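Local coordinates for protein adhesin LabA (PDB 6GMM) that probably attaches the bacterium to the gastric mucosa by recognising LacdiNAc sugars through its extracellular adhesin domain, at residues N13-N18 / D400-A405. Sequence-based numbering, arbitrary orientation.
Sequences NNLLTN and DSITAA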
ATOM      1  N   ASN A  13      20.218  24.505  16.078  1.00 36.62           N
ATOM      2  CA  ASN A  13      19.927  24.139  14.690  1.00 36.02           C
ATOM      3  C   ASN A  13      18.553  23.517  14.522  1.00 39.00           C
ATOM      4  O   ASN A  13      17.831  23.900  13.599  1.00 37.95           O
ATOM      5  CB  ASN A  13      21.017  23.254  14.077  1.00 38.04           C
ATOM      6  CG  ASN A  13      20.797  22.955  12.608  1.00 56.01           C
ATOM      7  OD1 ASN A  13      20.451  23.829  11.797  1.00 49.80           O
ATOM      8  ND2 ASN A  13      20.969  21.703  12.238  1.00 48.84           N
ATOM      9  N   ASN A  14      18.167  22.613  15.430  1.00 35.72           N
ATOM     10  CA  ASN A  14      16.857  21.977  15.330  1.00 35.27           C
ATOM     11  C   ASN A  14      15.722  22.959  15.633  1.00 36.95           C
ATOM     12  O   ASN A  14      14.672  22.876  14.992  1.00 34.91           O
ATOM     13  CB  ASN A  14      16.771  20.682  16.156  1.00 37.58           C
ATOM     14  CG  ASN A  14      17.694  19.588  15.658  1.00 50.13           C
ATOM     15  OD1 ASN A  14      17.831  19.322  14.443  1.00 37.82           O
ATOM     16  ND2 ASN A  14      18.328  18.911  16.599  1.00 44.74           N
ATOM     17  N   LEU A  15      15.971  23.943  16.509  1.00 33.55           N
ATOM     18  CA  LEU A  15      15.007  25.002  16.812  1.00 32.80           C
ATOM     19  C   LEU A  15      14.837  25.894  15.562  1.00 34.27           C
ATOM     20  O   LEU A  15      13.731  26.344  15.274  1.00 33.54           O
ATOM     21  CB  LEU A  15      15.492  25.862  17.997  1.00 33.87           C
ATOM     22  CG  LEU A  15      15.340  25.287  19.417  1.00 39.47           C
ATOM     23  CD1 LEU A  15      16.218  26.063  20.404  1.00 41.00           C
ATOM     24  CD2 LEU A  15      13.895  25.357  19.889  1.00 41.11           C
ATOM     25  N   LEU A  16      15.939  26.138  14.831  1.00 28.32           N
ATOM     26  CA  LEU A  16      15.936  26.958  13.620  1.00 26.52           C
ATOM     27  C   LEU A  16      15.120  26.297  12.512  1.00 29.72           C
ATOM     28  O   LEU A  16      14.289  26.957  11.891  1.00 29.22           O
ATOM     29  CB  LEU A  16      17.360  27.261  13.158  1.00 26.25           C
ATOM     30  CG  LEU A  16      18.125  28.307  13.994  1.00 28.67           C
ATOM     31  CD1 LEU A  16      19.552  28.459  13.494  1.00 29.44           C
ATOM     32  CD2 LEU A  16      17.414  29.651  13.999  1.00 26.39           C
ATOM     33  N   THR A  17      15.323  24.983  12.322  1.00 25.55           N
ATOM     34  CA  THR A  17      14.605  24.125  11.370  1.00 24.66           C
ATOM     35  C   THR A  17      13.109  24.148  11.697  1.00 27.10           C
ATOM     36  O   THR A  17      12.292  24.479  10.829  1.00 26.41           O
ATOM     37  CB  THR A  17      15.238  22.741  11.416  1.00 31.38           C
ATOM     38  OG1 THR A  17      16.545  22.866  10.860  1.00 34.01           O
ATOM     39  CG2 THR A  17      14.435  21.661  10.629  1.00 32.03           C
ATOM     40  N   ASN A  18      12.768  23.904  12.967  1.00 25.29           N
ATOM     41  CA  ASN A  18      11.373  23.911  13.424  1.00 26.08           C
ATOM     42  C   ASN A  18      10.730  25.274  13.238  1.00 28.61           C
ATOM     43  O   ASN A  18       9.592  25.354  12.787  1.00 26.55           O
ATOM     44  CB  ASN A  18      11.265  23.434  14.882  1.00 32.71           C
ATOM     45  CG  ASN A  18      11.439  21.935  15.064  1.00 61.67           C
ATOM     46  OD1 ASN A  18      11.545  21.162  14.108  1.00 55.33           O
ATOM     47  ND2 ASN A  18      11.486  21.491  16.311  1.00 59.39           N
ATOM     48  N   ASP A 400      11.280  32.966  21.112  1.00 35.12           N
ATOM     49  CA  ASP A 400      11.743  33.154  22.480  1.00 36.24           C
ATOM     50  C   ASP A 400      12.789  32.073  22.857  1.00 42.89           C
ATOM     51  O   ASP A 400      13.815  32.416  23.443  1.00 44.18           O
ATOM     52  CB  ASP A 400      10.548  33.129  23.457  1.00 38.38           C
ATOM     53  CG  ASP A 400       9.553  34.288  23.367  1.00 49.95           C
ATOM     54  OD1 ASP A 400       9.950  35.394  22.891  1.00 49.88           O
ATOM     55  OD2 ASP A 400       8.403  34.118  23.836  1.00 57.01           O
ATOM     56  N   SER A 401      12.543  30.787  22.488  1.00 39.81           N
ATOM     57  CA  SER A 401      13.452  29.657  22.745  1.00 40.20           C
ATOM     58  C   SER A 401      14.847  29.848  22.097  1.00 43.04           C
ATOM     59  O   SER A 401      15.857  29.510  22.719  1.00 43.50           O
ATOM     60  CB  SER A 401      12.835  28.344  22.264  1.00 44.71           C
ATOM     61  OG  SER A 401      11.940  27.777  23.207  1.00 54.29           O
ATOM     62  N   ILE A 402      14.880  30.375  20.847  1.00 37.15           N
ATOM     63  CA  ILE A 402      16.081  30.646  20.038  1.00 36.12           C
ATOM     64  C   ILE A 402      16.875  31.813  20.653  1.00 40.56           C
ATOM     65  O   ILE A 402      18.099  31.710  20.836  1.00 41.44           O
ATOM     66  CB  ILE A 402      15.680  30.903  18.546  1.00 37.40           C
ATOM     67  CG1 ILE A 402      15.259  29.603  17.860  1.00 36.47           C
ATOM     68  CG2 ILE A 402      16.800  31.598  17.760  1.00 38.41           C
ATOM     69  CD1 ILE A 402      14.349  29.753  16.640  1.00 40.66           C
ATOM     70  N   THR A 403      16.169  32.908  20.986  1.00 35.52           N
ATOM     71  CA  THR A 403      16.778  34.095  21.595  1.00 36.53           C
ATOM     72  C   THR A 403      17.475  33.701  22.901  1.00 42.75           C
ATOM     73  O   THR A 403      18.619  34.096  23.127  1.00 42.92           O
ATOM     74  CB  THR A 403      15.748  35.209  21.754  1.00 42.29           C
ATOM     75  OG1 THR A 403      15.089  35.378  20.504  1.00 39.74           O
ATOM     76  CG2 THR A 403      16.384  36.543  22.149  1.00 45.99           C
ATOM     77  N   ALA A 404      16.813  32.853  23.704  1.00 39.55           N
ATOM     78  CA  ALA A 404      17.347  32.331  24.961  1.00 40.93           C
ATOM     79  C   ALA A 404      18.610  31.492  24.700  1.00 45.24           C
ATOM     80  O   ALA A 404      19.644  31.748  25.317  1.00 48.72           O
ATOM     81  CB  ALA A 404      16.290  31.485  25.664  1.00 41.22           C
ATOM     82  N   ALA A 405      18.541  30.555  23.742  1.00 36.93           N
ATOM     83  CA  ALA A 405      19.638  29.661  23.363  1.00 36.71           C
ATOM     84  C   ALA A 405      20.877  30.423  22.913  1.00 41.89           C
ATOM     85  O   ALA A 405      21.977  30.119  23.374  1.00 42.19           O
ATOM     86  CB  ALA A 405      19.177  28.673  22.284  1.00 36.16           C
TER
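The peptide plane that joins Leu15 to Leu16 carries the methyl CD1 of Ile402 over one face, with Leu15 O 3.7 Å from Ile402 CD1. A second flat group, the Asn13 carbonyl, is gripped within its own helix by two donors: Thr17 N, and Thr17 OG1 at 3.2 Å from Asn13 O, the hydroxyl standing 35° above the carbonyl plane. Threonine suits this turn because its hydroxyl can fold back onto the carbonyl four residues earlier. The Asn13 side chain touches His442 and Gln446 of helix 439-452.

No hydrogen bond crosses between the segments; van der Waals contacts join them, chiefly at Leu15 and Ile402. Leu15 CB is directed toward the facing helix, and the two methyls reach residues one turn apart, CD2 lying 4.0 Å from Ser401 CB and CD1 4.4 Å from Ala405 CB. Small residues at these two positions let the leucine fork lie close to the opposite helix. Ser401 OG makes a weak hydrogen bond to Glu397 O, and its CB meets Leu15.

Residues 13-18 and 400-405, on helices 4-28 and 388-408, run nearly antiparallel, their local axes at 155° and 9.9 Å apart, and helix 439-452 packs against helix 4-28. This helical bundle, far from the chain centre and near both termini, is consistent with the stem that carries the head in SabA-type adhesins.

Ile402, with CG1 anti to its carbonyl carbon (chi1 -73°), brings CG1 to 3.8 Å from Leu15 CB. Its extended chain continues to CD1, which lies 4.0 Å from Leu16 CD2, the two side chains crossing at about a right angle. Buried and branched at CB, Ile402 also touches Leu12 and Tyr19, while Val418 and Val419 contact both Leu16 and Ile402, and Leu16 touches His442 and Val445.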